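PDB 3EGO: 2-dehydropantoate 2-reductase from Bacillus subtilis, which probably catalyses the NADPH-dependent reduction of 2-dehydropantoate (ketopantoate) to (R)-pantoate, a step on the pathway to pantothenate. Local coordinates for residues L139-W144 against P167-T172; S116-I121 against W144-D149; C17-S22 against E52-D57. All blocks are in the same frame, centred on the assembly; numbering follows the deposited sequence.

Contact 1: residues L139-W144 against P167-T172; sequences LGAIKW and PIYYET
Trp144 packs its indole against Tyr170 and Ile168 of the neighbouring parallel strand, burying more surface here than any other residue. Its CG sits between the backbone N and the carbonyl carbon (chi1 62°), and the end of the side chain comes nearer to residues 167-172 than its root. Tyr170 turns an edge to the indole in an edge-to-face pair, planes at 55°: its CD1 stands over one face, offset toward the rim, 3.5 Å from Trp144 CH2. Tyr170 CA lies over the five-membered ring in a CH-pi contact. Ile168 crosses the indole at about a right angle, its CG2 3.5 Å from Trp144 CD1. Phe159 also meets Trp144 edge-to-face. An alanine in place of Trp144 would probably open a gap beside Ile168 CG2 and leave the Tyr170 ring without the indole face it packs against.

Tyr169 and Lys143 pair on the opposite side of the sheet. Lys143 CG lies at the edge of the Tyr169 ring, and Tyr169 CE2 meets Ala141 CB at 3.7 Å. Lys143 CE passes Glu171 OE2 at 3.8 Å, but its NZ makes a salt bridge with Glu123 instead. Ile142 and Trp144 each bond to the residues flanking their counterparts, the parallel pattern: Ile142 N to Pro167 O, Tyr169 N to Ile142 O, Trp144 N to Tyr169 O, and Glu171 N to Trp144 O (2.7 Å).

The short strand 168-170 thus pairs in parallel with 142-146, whose other side bonds antiparallel to strand 116-128.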
ATOM      1  N   LEU A 139     -27.890  13.541  -8.474  1.00 25.64           N
ATOM      2  CA  LEU A 139     -28.390  14.807  -8.926  1.00 26.90           C
ATOM      3  C   LEU A 139     -27.713  15.885  -8.102  1.00 29.30           C
ATOM      4  O   LEU A 139     -28.137  16.184  -6.979  1.00 30.18           O
ATOM      5  CB  LEU A 139     -29.915  14.857  -8.773  1.00 30.29           C
ATOM      6  CG  LEU A 139     -30.685  13.671  -9.390  1.00 30.48           C
ATOM      7  CD1 LEU A 139     -32.211  13.809  -9.154  1.00 35.93           C
ATOM      8  CD2 LEU A 139     -30.409  13.581 -10.891  1.00 32.66           C
ATOM      9  N   GLY A 140     -26.656  16.462  -8.652  1.00 25.16           N
ATOM     10  CA  GLY A 140     -25.855  17.459  -7.948  1.00 25.90           C
ATOM     11  C   GLY A 140     -25.944  18.810  -8.620  1.00 26.75           C
ATOM     12  O   GLY A 140     -27.032  19.279  -9.020  1.00 26.00           O
ATOM     13  N   ALA A 141     -24.779  19.416  -8.811  1.00 24.82           N
ATOM     14  CA  ALA A 141     -24.666  20.749  -9.389  1.00 24.30           C
ATOM     15  C   ALA A 141     -23.254  20.914  -9.901  1.00 24.05           C
ATOM     16  O   ALA A 141     -22.387  20.102  -9.579  1.00 23.40           O
ATOM     17  CB  ALA A 141     -24.931  21.802  -8.293  1.00 25.82           C
ATOM     18  N   ILE A 142     -23.029  21.953 -10.691  1.00 22.54           N
ATOM     19  CA  ILE A 142     -21.693  22.415 -11.005  1.00 22.07           C
ATOM     20  C   ILE A 142     -21.537  23.762 -10.348  1.00 23.58           C
ATOM     21  O   ILE A 142     -22.463  24.581 -10.364  1.00 22.73           O
ATOM     22  CB  ILE A 142     -21.471  22.533 -12.512  1.00 22.22           C
ATOM     23  CG1 ILE A 142     -21.357  21.111 -13.119  1.00 22.58           C
ATOM     24  CG2 ILE A 142     -20.196  23.373 -12.840  1.00 22.90           C
ATOM     25  CD1 ILE A 142     -21.235  21.135 -14.726  1.00 25.38           C
ATOM     26  N   LYS A 143     -20.384  23.990  -9.737  1.00 23.55           N
ATOM     27  CA  LYS A 143     -20.066  25.312  -9.170  1.00 23.54           C
ATOM     28  C   LYS A 143     -18.797  25.838  -9.807  1.00 22.64           C
ATOM     29  O   LYS A 143     -17.823  25.106 -10.020  1.00 22.91           O
ATOM     30  CB  LYS A 143     -19.911  25.206  -7.641  1.00 21.69           C
ATOM     31  CG  LYS A 143     -21.209  24.829  -6.911  1.00 23.81           C
ATOM     32  CD  LYS A 143     -20.952  24.485  -5.463  1.00 33.00           C
ATOM     33  CE  LYS A 143     -22.244  24.492  -4.631  1.00 41.12           C
ATOM     34  NZ  LYS A 143     -22.172  23.495  -3.534  1.00 45.36           N
ATOM     35  N   TRP A 144     -18.785  27.114 -10.154  1.00 24.22           N
ATOM     36  CA  TRP A 144     -17.640  27.655 -10.870  1.00 22.19           C
ATOM     37  C   TRP A 144     -17.263  29.042 -10.320  1.00 24.66           C
ATOM     38  O   TRP A 144     -18.081  29.681  -9.642  1.00 24.21           O
ATOM     39  CB  TRP A 144     -17.907  27.757 -12.374  1.00 22.71           C
ATOM     40  CG  TRP A 144     -19.023  28.676 -12.669  1.00 21.99           C
ATOM     41  CD1 TRP A 144     -20.368  28.413 -12.554  1.00 20.21           C
ATOM     42  CD2 TRP A 144     -18.905  30.034 -13.106  1.00 21.85           C
ATOM     43  NE1 TRP A 144     -21.092  29.541 -12.889  1.00 24.72           N
ATOM     44  CE2 TRP A 144     -20.217  30.544 -13.250  1.00 21.39           C
ATOM     45  CE3 TRP A 144     -17.807  30.866 -13.395  1.00 23.88           C
ATOM     46  CZ2 TRP A 144     -20.478  31.893 -13.643  1.00 24.90           C
ATOM     47  CZ3 TRP A 144     -18.056  32.203 -13.804  1.00 22.75           C
ATOM     48  CH2 TRP A 144     -19.392  32.695 -13.920  1.00 27.43           C
ATOM     49  N   PRO A 167     -28.292  22.209 -12.329  1.00 21.39           N
ATOM     50  CA  PRO A 167     -28.053  23.604 -11.912  1.00 24.69           C
ATOM     51  C   PRO A 167     -26.579  23.996 -11.920  1.00 23.57           C
ATOM     52  O   PRO A 167     -25.683  23.147 -11.695  1.00 23.30           O
ATOM     53  CB  PRO A 167     -28.603  23.636 -10.471  1.00 26.06           C
ATOM     54  CG  PRO A 167     -28.451  22.245 -10.016  1.00 24.58           C
ATOM     55  CD  PRO A 167     -28.810  21.397 -11.218  1.00 20.20           C
ATOM     56  N   ILE A 168     -26.327  25.282 -12.128  1.00 22.15           N
ATOM     57  CA  ILE A 168     -24.979  25.781 -12.170  1.00 22.02           C
ATOM     58  C   ILE A 168     -24.902  27.049 -11.318  1.00 26.79           C
ATOM     59  O   ILE A 168     -25.747  27.955 -11.484  1.00 24.03           O
ATOM     60  CB  ILE A 168     -24.551  26.059 -13.630  1.00 25.66           C
ATOM     61  CG1 ILE A 168     -24.523  24.724 -14.403  1.00 23.09           C
ATOM     62  CG2 ILE A 168     -23.159  26.630 -13.657  1.00 20.10           C
ATOM     63  CD1 ILE A 168     -24.254  24.880 -15.948  1.00 24.92           C
ATOM     64  N   TYR A 169     -23.942  27.088 -10.371  1.00 23.41           N
ATOM     65  CA  TYR A 169     -23.873  28.173  -9.378  1.00 26.69           C
ATOM     66  C   TYR A 169     -22.520  28.829  -9.443  1.00 28.65           C
ATOM     67  O   TYR A 169     -21.506  28.136  -9.573  1.00 26.67           O
ATOM     68  CB  TYR A 169     -24.071  27.607  -7.969  1.00 24.54           C
ATOM     69  CG  TYR A 169     -25.363  26.898  -7.832  1.00 27.04           C
ATOM     70  CD1 TYR A 169     -26.574  27.571  -8.064  1.00 31.70           C
ATOM     71  CD2 TYR A 169     -25.404  25.556  -7.468  1.00 26.44           C
ATOM     72  CE1 TYR A 169     -27.788  26.904  -7.976  1.00 31.14           C
ATOM     73  CE2 TYR A 169     -26.615  24.910  -7.366  1.00 29.04           C
ATOM     74  CZ  TYR A 169     -27.789  25.597  -7.626  1.00 27.71           C
ATOM     75  OH  TYR A 169     -28.986  24.932  -7.477  1.00 33.21           O
ATOM     76  N   TYR A 170     -22.503  30.162  -9.382  1.00 28.30           N
ATOM     77  CA  TYR A 170     -21.247  30.908  -9.358  1.00 26.96           C
ATOM     78  C   TYR A 170     -20.807  31.081  -7.924  1.00 30.19           C
ATOM     79  O   TYR A 170     -21.643  31.351  -7.062  1.00 28.03           O
ATOM     80  CB  TYR A 170     -21.465  32.287  -9.984  1.00 30.79           C
ATOM     81  CG  TYR A 170     -20.306  33.229  -9.803  1.00 32.82           C
ATOM     82  CD1 TYR A 170     -19.106  33.024 -10.467  1.00 35.09           C
ATOM     83  CD2 TYR A 170     -20.404  34.331  -8.950  1.00 35.79           C
ATOM     84  CE1 TYR A 170     -18.039  33.897 -10.297  1.00 33.62           C
ATOM     85  CE2 TYR A 170     -19.338  35.202  -8.780  1.00 32.07           C
ATOM     86  CZ  TYR A 170     -18.171  34.971  -9.449  1.00 34.91           C
ATOM     87  OH  TYR A 170     -17.108  35.829  -9.268  1.00 35.65           O
ATOM     88  N   GLU A 171     -19.510  30.918  -7.655  1.00 27.65           N
ATOM     89  CA  GLU A 171     -18.961  31.177  -6.306  1.00 28.49           C
ATOM     90  C   GLU A 171     -17.832  32.213  -6.480  1.00 28.36           C
ATOM     91  O   GLU A 171     -17.107  32.176  -7.458  1.00 27.61           O
ATOM     92  CB  GLU A 171     -18.447  29.895  -5.637  1.00 27.16           C
ATOM     93  CG  GLU A 171     -19.503  28.781  -5.482  1.00 35.59           C
ATOM     94  CD  GLU A 171     -20.406  28.960  -4.247  1.00 51.22           C
ATOM     95  OE1 GLU A 171     -20.465  30.095  -3.722  1.00 57.90           O
ATOM     96  OE2 GLU A 171     -21.054  27.976  -3.803  1.00 54.39           O
ATOM     97  N   THR A 172     -17.682  33.158  -5.554  1.00 31.37           N
ATOM     98  CA  THR A 172     -16.704  34.223  -5.804  1.00 30.65           C
ATOM     99  C   THR A 172     -15.252  33.815  -5.553  1.00 33.22           C
ATOM    100  O   THR A 172     -14.342  34.360  -6.166  1.00 34.36           O
ATOM    101  CB  THR A 172     -17.001  35.477  -4.972  1.00 34.65           C
ATOM    102  OG1 THR A 172     -17.164  35.074  -3.606  1.00 38.38           O
ATOM    103  CG2 THR A 172     -18.275  36.126  -5.466  1.00 32.49           C
TER

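Contact 2: residues S116-I121 against W144-D149; sequences SIYVGI and WSAFDD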
ATOM      1  N   SER A 116     -10.091  33.704 -21.254  1.00 36.76           N
ATOM      2  CA  SER A 116     -10.705  33.928 -19.947  1.00 36.50           C
ATOM      3  C   SER A 116     -10.831  32.586 -19.255  1.00 34.88           C
ATOM      4  O   SER A 116     -11.537  31.713 -19.736  1.00 33.10           O
ATOM      5  CB  SER A 116     -12.105  34.536 -20.076  1.00 36.38           C
ATOM      6  OG  SER A 116     -12.089  35.800 -20.738  1.00 41.11           O
ATOM      7  N   ILE A 117     -10.207  32.451 -18.095  1.00 34.94           N
ATOM      8  CA  ILE A 117     -10.133  31.171 -17.419  1.00 32.10           C
ATOM      9  C   ILE A 117     -11.048  31.099 -16.234  1.00 32.04           C
ATOM     10  O   ILE A 117     -11.020  31.966 -15.354  1.00 29.89           O
ATOM     11  CB  ILE A 117      -8.724  30.863 -16.947  1.00 32.44           C
ATOM     12  CG1 ILE A 117      -7.735  31.023 -18.099  1.00 31.64           C
ATOM     13  CG2 ILE A 117      -8.657  29.420 -16.364  1.00 33.50           C
ATOM     14  CD1 ILE A 117      -8.052  30.162 -19.309  1.00 34.74           C
ATOM     15  N   TYR A 118     -11.835  30.020 -16.219  1.00 28.98           N
ATOM     16  CA  TYR A 118     -12.742  29.702 -15.147  1.00 25.57           C
ATOM     17  C   TYR A 118     -12.425  28.299 -14.663  1.00 25.38           C
ATOM     18  O   TYR A 118     -11.950  27.440 -15.423  1.00 26.95           O
ATOM     19  CB  TYR A 118     -14.202  29.805 -15.622  1.00 25.53           C
ATOM     20  CG  TYR A 118     -14.464  31.162 -16.257  1.00 26.68           C
ATOM     21  CD1 TYR A 118     -14.777  32.283 -15.472  1.00 29.51           C
ATOM     22  CD2 TYR A 118     -14.327  31.338 -17.622  1.00 30.99           C
ATOM     23  CE1 TYR A 118     -14.967  33.542 -16.070  1.00 28.24           C
ATOM     24  CE2 TYR A 118     -14.516  32.580 -18.223  1.00 31.89           C
ATOM     25  CZ  TYR A 118     -14.839  33.678 -17.444  1.00 31.09           C
ATOM     26  OH  TYR A 118     -15.009  34.896 -18.081  1.00 31.32           O
ATOM     27  N   VAL A 119     -12.774  28.069 -13.419  1.00 23.76           N
ATOM     28  CA  VAL A 119     -12.420  26.861 -12.719  1.00 27.25           C
ATOM     29  C   VAL A 119     -13.665  26.422 -11.933  1.00 28.20           C
ATOM     30  O   VAL A 119     -14.383  27.266 -11.420  1.00 28.72           O
ATOM     31  CB  VAL A 119     -11.201  27.310 -11.843  1.00 29.26           C
ATOM     32  CG1 VAL A 119     -11.472  27.411 -10.349  1.00 30.94           C
ATOM     33  CG2 VAL A 119      -9.809  26.780 -12.362  1.00 26.69           C
ATOM     34  N   GLY A 120     -13.949  25.121 -11.856  1.00 25.80           N
ATOM     35  CA  GLY A 120     -15.129  24.657 -11.117  1.00 24.15           C
ATOM     36  C   GLY A 120     -15.085  23.219 -10.668  1.00 23.02           C
ATOM     37  O   GLY A 120     -14.163  22.488 -10.999  1.00 24.08           O
ATOM     38  N   ILE A 121     -16.067  22.829  -9.881  1.00 22.12           N
ATOM     39  CA  ILE A 121     -16.157  21.471  -9.428  1.00 23.45           C
ATOM     40  C   ILE A 121     -17.500  20.901  -9.824  1.00 24.18           C
ATOM     41  O   ILE A 121     -18.500  21.620  -9.968  1.00 23.11           O
ATOM     42  CB  ILE A 121     -15.983  21.350  -7.916  1.00 19.69           C
ATOM     43  CG1 ILE A 121     -17.065  22.151  -7.187  1.00 25.19           C
ATOM     44  CG2 ILE A 121     -14.559  21.829  -7.505  1.00 25.75           C
ATOM     45  CD1 ILE A 121     -16.981  21.948  -5.676  1.00 29.01           C
ATOM     46  N   TRP A 144     -18.785  27.114 -10.154  1.00 24.22           N
ATOM     47  CA  TRP A 144     -17.640  27.655 -10.870  1.00 22.19           C
ATOM     48  C   TRP A 144     -17.263  29.042 -10.320  1.00 24.66           C
ATOM     49  O   TRP A 144     -18.081  29.681  -9.642  1.00 24.21           O
ATOM     50  CB  TRP A 144     -17.907  27.757 -12.374  1.00 22.71           C
ATOM     51  CG  TRP A 144     -19.023  28.676 -12.669  1.00 21.99           C
ATOM     52  CD1 TRP A 144     -20.368  28.413 -12.554  1.00 20.21           C
ATOM     53  CD2 TRP A 144     -18.905  30.034 -13.106  1.00 21.85           C
ATOM     54  NE1 TRP A 144     -21.092  29.541 -12.889  1.00 24.72           N
ATOM     55  CE2 TRP A 144     -20.217  30.544 -13.250  1.00 21.39           C
ATOM     56  CE3 TRP A 144     -17.807  30.866 -13.395  1.00 23.88           C
ATOM     57  CZ2 TRP A 144     -20.478  31.893 -13.643  1.00 24.90           C
ATOM     58  CZ3 TRP A 144     -18.056  32.203 -13.804  1.00 22.75           C
ATOM     59  CH2 TRP A 144     -19.392  32.695 -13.920  1.00 27.43           C
ATOM     60  N   SER A 145     -16.036  29.472 -10.626  1.00 24.07           N
ATOM     61  CA  SER A 145     -15.494  30.767 -10.190  1.00 26.16           C
ATOM     62  C   SER A 145     -14.633  31.296 -11.304  1.00 25.87           C
ATOM     63  O   SER A 145     -14.173  30.507 -12.138  1.00 27.55           O
ATOM     64  CB  SER A 145     -14.602  30.573  -8.979  1.00 27.45           C
ATOM     65  OG  SER A 145     -15.309  29.939  -7.933  1.00 34.98           O
ATOM     66  N   ALA A 146     -14.375  32.610 -11.335  1.00 27.16           N
ATOM     67  CA  ALA A 146     -13.356  33.176 -12.220  1.00 26.17           C
ATOM     68  C   ALA A 146     -11.934  32.892 -11.720  1.00 25.34           C
ATOM     69  O   ALA A 146     -11.641  33.001 -10.530  1.00 29.60           O
ATOM     70  CB  ALA A 146     -13.536  34.772 -12.361  1.00 30.91           C
ATOM     71  N   PHE A 147     -11.037  32.553 -12.617  1.00 28.64           N
ATOM     72  CA  PHE A 147      -9.656  32.336 -12.181  1.00 32.76           C
ATOM     73  C   PHE A 147      -8.863  33.561 -12.640  1.00 33.48           C
ATOM     74  O   PHE A 147      -8.995  34.034 -13.769  1.00 35.55           O
ATOM     75  CB  PHE A 147      -9.079  31.032 -12.744  1.00 31.56           C
ATOM     76  CG  PHE A 147      -7.661  30.726 -12.313  1.00 35.27           C
ATOM     77  CD1 PHE A 147      -7.391  30.090 -11.107  1.00 35.48           C
ATOM     78  CD2 PHE A 147      -6.597  31.043 -13.134  1.00 34.12           C
ATOM     79  CE1 PHE A 147      -6.062  29.780 -10.735  1.00 34.75           C
ATOM     80  CE2 PHE A 147      -5.283  30.748 -12.749  1.00 39.41           C
ATOM     81  CZ  PHE A 147      -5.026  30.123 -11.553  1.00 34.12           C
ATOM     82  N   ASP A 148      -8.043  34.058 -11.738  1.00 38.88           N
ATOM     83  CA  ASP A 148      -7.243  35.223 -12.010  1.00 41.18           C
ATOM     84  C   ASP A 148      -8.215  36.357 -12.336  1.00 40.77           C
ATOM     85  O   ASP A 148      -9.168  36.575 -11.600  1.00 38.75           O
ATOM     86  CB  ASP A 148      -6.281  34.948 -13.160  1.00 42.57           C
ATOM     87  CG  ASP A 148      -5.061  35.851 -13.116  1.00 52.08           C
ATOM     88  OD1 ASP A 148      -4.824  36.468 -12.052  1.00 54.02           O
ATOM     89  OD2 ASP A 148      -4.348  35.950 -14.139  1.00 54.53           O
ATOM     90  N   ASP A 149      -8.000  37.034 -13.455  1.00 40.60           N
ATOM     91  CA  ASP A 149      -8.736  38.257 -13.722  1.00 43.61           C
ATOM     92  C   ASP A 149      -9.854  38.074 -14.743  1.00 44.05           C
ATOM     93  O   ASP A 149     -10.159  38.994 -15.510  1.00 43.86           O
ATOM     94  CB  ASP A 149      -7.772  39.334 -14.223  1.00 45.33           C
TER
HETATM   95  O   HOH W   1      -8.317  34.261 -16.609  1.00 41.07           O
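Val119 and Ser145 form an antiparallel hydrogen-bonded pair: Val119 N binds Ser145 O at 3.1 Å, and Ser145 N binds Val119 O at 2.9 Å. A further bond, from Phe147 N to Ile117 O (2.8 Å), carries the pairing on. Beyond it a water accepts from Ile117 N and donates to Phe147 O, bridging the strands where direct bonding stops. At the other end Gly120 CA comes within 3.9 Å of Trp144 CA, a closeness that the lack of a side chain permits.

The Tyr118 and Trp144 side chains run alongside each other in the same direction. The edge of the indole faces the phenol ring in an offset edge-to-face pair, planes at 79°, with Trp144 CZ3 3.7 Å from Tyr118 CD1; Ser145 O sits at the phenol edge. In Phe147, CG anti to the backbone N (chi1 -179°) starts the ring toward Val119 CG2, which meets Phe147 CD1. Phe147 CB touches Ile117 CG2 at 4.0 Å.

Outside this shell, Tyr118 OH is tied to Glu151 O, and Ser145 OG to Glu171 O. Val119 and Ser145 face helix 174-195, through Leu178 and through Trp174 and Leu177, while Leu108 of helix 103-109 packs on Ile117, Val119 and Phe147. Strand 94-97 runs parallel along the other side of 116-128, leaving this contact well inside the sheet.

Contact 3: residues C17-S22 against E52-D57; sequences CAYYLS and EEFRAD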
ATOM      1  N   CYS A  17     -22.268  16.773 -19.241  1.00 19.43           N
ATOM      2  CA  CYS A  17     -22.348  18.187 -19.594  1.00 19.40           C
ATOM      3  C   CYS A  17     -22.879  18.354 -21.021  1.00 22.98           C
ATOM      4  O   CYS A  17     -23.644  19.257 -21.311  1.00 23.65           O
ATOM      5  CB  CYS A  17     -20.948  18.832 -19.531  1.00 21.08           C
ATOM      6  SG  CYS A  17     -20.303  19.000 -17.845  1.00 23.48           S
ATOM      7  N   ALA A  18     -22.442  17.483 -21.929  1.00 22.28           N
ATOM      8  CA  ALA A  18     -22.874  17.613 -23.330  1.00 20.88           C
ATOM      9  C   ALA A  18     -24.384  17.422 -23.414  1.00 23.03           C
ATOM     10  O   ALA A  18     -25.044  18.187 -24.078  1.00 24.85           O
ATOM     11  CB  ALA A  18     -22.145  16.569 -24.190  1.00 19.75           C
ATOM     12  N   TYR A  19     -24.939  16.423 -22.723  1.00 20.16           N
ATOM     13  CA  TYR A  19     -26.369  16.235 -22.771  1.00 22.87           C
ATOM     14  C   TYR A  19     -27.137  17.501 -22.308  1.00 24.87           C
ATOM     15  O   TYR A  19     -28.038  18.060 -22.986  1.00 22.62           O
ATOM     16  CB  TYR A  19     -26.821  15.007 -21.943  1.00 23.69           C
ATOM     17  CG  TYR A  19     -28.344  14.986 -21.967  1.00 27.19           C
ATOM     18  CD1 TYR A  19     -29.028  14.507 -23.089  1.00 28.16           C
ATOM     19  CD2 TYR A  19     -29.090  15.547 -20.928  1.00 23.78           C
ATOM     20  CE1 TYR A  19     -30.408  14.548 -23.142  1.00 25.09           C
ATOM     21  CE2 TYR A  19     -30.435  15.597 -20.972  1.00 23.67           C
ATOM     22  CZ  TYR A  19     -31.094  15.112 -22.100  1.00 29.66           C
ATOM     23  OH  TYR A  19     -32.464  15.172 -22.139  1.00 34.60           O
ATOM     24  N   TYR A  20     -26.767  17.998 -21.146  1.00 21.89           N
ATOM     25  CA  TYR A  20     -27.575  19.021 -20.576  1.00 24.66           C
ATOM     26  C   TYR A  20     -27.362  20.357 -21.248  1.00 23.57           C
ATOM     27  O   TYR A  20     -28.324  21.128 -21.374  1.00 28.03           O
ATOM     28  CB  TYR A  20     -27.352  19.085 -19.054  1.00 22.44           C
ATOM     29  CG  TYR A  20     -28.089  18.034 -18.272  1.00 24.15           C
ATOM     30  CD1 TYR A  20     -27.407  16.988 -17.658  1.00 23.46           C
ATOM     31  CD2 TYR A  20     -29.471  18.116 -18.105  1.00 18.70           C
ATOM     32  CE1 TYR A  20     -28.074  16.038 -16.904  1.00 25.04           C
ATOM     33  CE2 TYR A  20     -30.147  17.180 -17.359  1.00 22.29           C
ATOM     34  CZ  TYR A  20     -29.432  16.131 -16.756  1.00 21.09           C
ATOM     35  OH  TYR A  20     -30.100  15.180 -15.988  1.00 21.99           O
ATOM     36  N   LEU A  21     -26.133  20.654 -21.688  1.00 21.16           N
ATOM     37  CA  LEU A  21     -25.880  21.953 -22.354  1.00 22.09           C
ATOM     38  C   LEU A  21     -26.462  21.956 -23.785  1.00 23.78           C
ATOM     39  O   LEU A  21     -26.902  22.988 -24.281  1.00 25.19           O
ATOM     40  CB  LEU A  21     -24.383  22.293 -22.390  1.00 21.48           C
ATOM     41  CG  LEU A  21     -23.793  22.546 -20.973  1.00 20.16           C
ATOM     42  CD1 LEU A  21     -22.236  22.610 -20.977  1.00 21.35           C
ATOM     43  CD2 LEU A  21     -24.439  23.829 -20.382  1.00 19.68           C
ATOM     44  N   SER A  22     -26.537  20.780 -24.393  1.00 24.90           N
ATOM     45  CA  SER A  22     -27.190  20.624 -25.713  1.00 25.58           C
ATOM     46  C   SER A  22     -28.664  21.050 -25.686  1.00 29.03           C
ATOM     47  O   SER A  22     -29.231  21.375 -26.732  1.00 28.94           O
ATOM     48  CB  SER A  22     -27.102  19.179 -26.171  1.00 26.65           C
ATOM     49  OG  SER A  22     -28.175  18.426 -25.620  1.00 30.58           O
ATOM     50  N   GLU A  52     -35.833   6.973 -16.565  1.00 28.23           N
ATOM     51  CA  GLU A  52     -36.011   7.675 -17.816  1.00 25.59           C
ATOM     52  C   GLU A  52     -34.740   7.613 -18.676  1.00 27.80           C
ATOM     53  O   GLU A  52     -33.606   7.554 -18.177  1.00 25.53           O
ATOM     54  CB  GLU A  52     -36.438   9.115 -17.578  1.00 26.21           C
ATOM     55  CG  GLU A  52     -37.739   9.240 -16.783  1.00 25.70           C
ATOM     56  CD  GLU A  52     -38.105  10.667 -16.490  1.00 34.29           C
ATOM     57  OE1 GLU A  52     -37.409  11.318 -15.671  1.00 33.02           O
ATOM     58  OE2 GLU A  52     -39.094  11.144 -17.074  1.00 24.32           O
ATOM     59  N   GLU A  53     -34.938   7.616 -19.978  1.00 27.18           N
ATOM     60  CA  GLU A  53     -33.806   7.680 -20.905  1.00 28.65           C
ATOM     61  C   GLU A  53     -34.081   8.755 -21.899  1.00 27.00           C
ATOM     62  O   GLU A  53     -35.121   8.742 -22.571  1.00 30.65           O
ATOM     63  CB  GLU A  53     -33.633   6.368 -21.672  1.00 30.32           C
ATOM     64  CG  GLU A  53     -33.130   5.249 -20.876  1.00 31.60           C
ATOM     65  CD  GLU A  53     -32.896   3.990 -21.727  1.00 42.89           C
ATOM     66  OE1 GLU A  53     -32.614   4.092 -22.957  1.00 38.06           O
ATOM     67  OE2 GLU A  53     -32.982   2.898 -21.134  1.00 43.95           O
ATOM     68  N   PHE A  54     -33.147   9.675 -22.032  1.00 25.01           N
ATOM     69  CA  PHE A  54     -33.277  10.757 -22.990  1.00 25.79           C
ATOM     70  C   PHE A  54     -32.224  10.623 -24.075  1.00 26.71           C
ATOM     71  O   PHE A  54     -31.181  10.007 -23.857  1.00 25.02           O
ATOM     72  CB  PHE A  54     -33.115  12.103 -22.282  1.00 24.44           C
ATOM     73  CG  PHE A  54     -34.054  12.274 -21.126  1.00 26.49           C
ATOM     74  CD1 PHE A  54     -35.341  12.760 -21.340  1.00 26.65           C
ATOM     75  CD2 PHE A  54     -33.696  11.846 -19.847  1.00 24.17           C
ATOM     76  CE1 PHE A  54     -36.219  12.868 -20.288  1.00 23.37           C
ATOM     77  CE2 PHE A  54     -34.578  11.961 -18.791  1.00 24.08           C
ATOM     78  CZ  PHE A  54     -35.845  12.498 -19.023  1.00 24.45           C
ATOM     79  N   ARG A  55     -32.498  11.207 -25.230  1.00 23.52           N
ATOM     80  CA  ARG A  55     -31.512  11.286 -26.292  1.00 25.60           C
ATOM     81  C   ARG A  55     -31.317  12.716 -26.721  1.00 25.15           C
ATOM     82  O   ARG A  55     -32.280  13.494 -26.861  1.00 28.72           O
ATOM     83  CB  ARG A  55     -31.924  10.427 -27.530  1.00 26.45           C
ATOM     84  CG  ARG A  55     -30.835  10.469 -28.592  1.00 32.19           C
ATOM     85  CD  ARG A  55     -31.397  10.570 -29.995  1.00 49.65           C
ATOM     86  NE  ARG A  55     -31.882   9.294 -30.515  1.00 50.53           N
ATOM     87  CZ  ARG A  55     -31.518   8.768 -31.687  1.00 46.01           C
ATOM     88  NH1 ARG A  55     -32.037   7.615 -32.063  1.00 47.31           N
ATOM     89  NH2 ARG A  55     -30.651   9.391 -32.490  1.00 47.36           N
ATOM     90  N   ALA A  56     -30.064  13.090 -26.902  1.00 26.76           N
ATOM     91  CA  ALA A  56     -29.720  14.404 -27.430  1.00 28.30           C
ATOM     92  C   ALA A  56     -28.789  14.259 -28.607  1.00 32.46           C
ATOM     93  O   ALA A  56     -27.805  13.541 -28.563  1.00 31.17           O
ATOM     94  CB  ALA A  56     -29.022  15.291 -26.352  1.00 30.09           C
ATOM     95  N   ASP A  57     -29.048  15.022 -29.656  1.00 36.24           N
ATOM     96  CA  ASP A  57     -28.112  15.011 -30.741  1.00 36.77           C
ATOM     97  C   ASP A  57     -26.979  16.062 -30.489  1.00 37.64           C
ATOM     98  O   ASP A  57     -27.197  17.121 -29.901  1.00 39.84           O
ATOM     99  CB  ASP A  57     -28.922  14.995 -32.052  1.00 42.67           C
ATOM    100  CG  ASP A  57     -30.032  13.866 -32.034  1.00 46.87           C
ATOM    101  OD1 ASP A  57     -29.724  12.656 -31.786  1.00 50.08           O
ATOM    102  OD2 ASP A  57     -31.230  14.180 -32.231  1.00 54.55           O
TER
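The Tyr19 ring meets strand 52-56 with its outer atoms: Arg55 C lies at its edge, near the plane, while Ala56 CB and Phe54 CB approach obliquely. With CG anti to the backbone N (chi1 175°), the ring extends from the helix to the strand. CD1 of Tyr19 is 3.4 Å from Ala56 CB, and the hydroxyl OH comes to 3.1 Å of Phe54 CB, an approach to carbon and no hydrogen bond. Within the helix, Tyr20 CD1 lies in the plane at another edge of the Tyr19 ring, and Tyr19 CD2 in turn stands over the centre of the Tyr20 ring.

Ala56 CB is also touched by Ser22 OG, at 3.3 Å. That hydroxyl donates to Tyr19 O (2.7 Å), one turn back in the helix, which fixes its rotation; against Ala56 CB the oxygen simply packs.

Phe54 and Ala56 bond through their backbones to Leu47 and Ile45 of strand 45-49. Helix 12-22 starts within the glycine-rich segment Gly9-Gly14, which by similarity binds NADP(+); a helix springing from such a strand-turn is characteristic of the Rossmann fold.

In the fold
Contact 3 closes before the others open, while contacts 1 and 2 cross along the chain, their segments alternating. All three reach one mixed sheet. Contacts 1 and 2, centres about 12 Å apart, share strand 142-146 and Trp144; they join it to 168-170 in parallel and to 116-128 antiparallel. Contact 3 packs helix 12-22 on strand 52-61 in another region of the sheet, its centre about 18 Å from contact 1 and about 25 Å from contact 2. Ile142 CD1 touches Cys17 SG, linking contact 1 to that helix. Contact 3 belongs to the probable NADP(+)-binding part, contacts 1 and 2 to the later sheet, where strand 168-170 precedes helix 174-195, carrier of the probable proton donor Lys181.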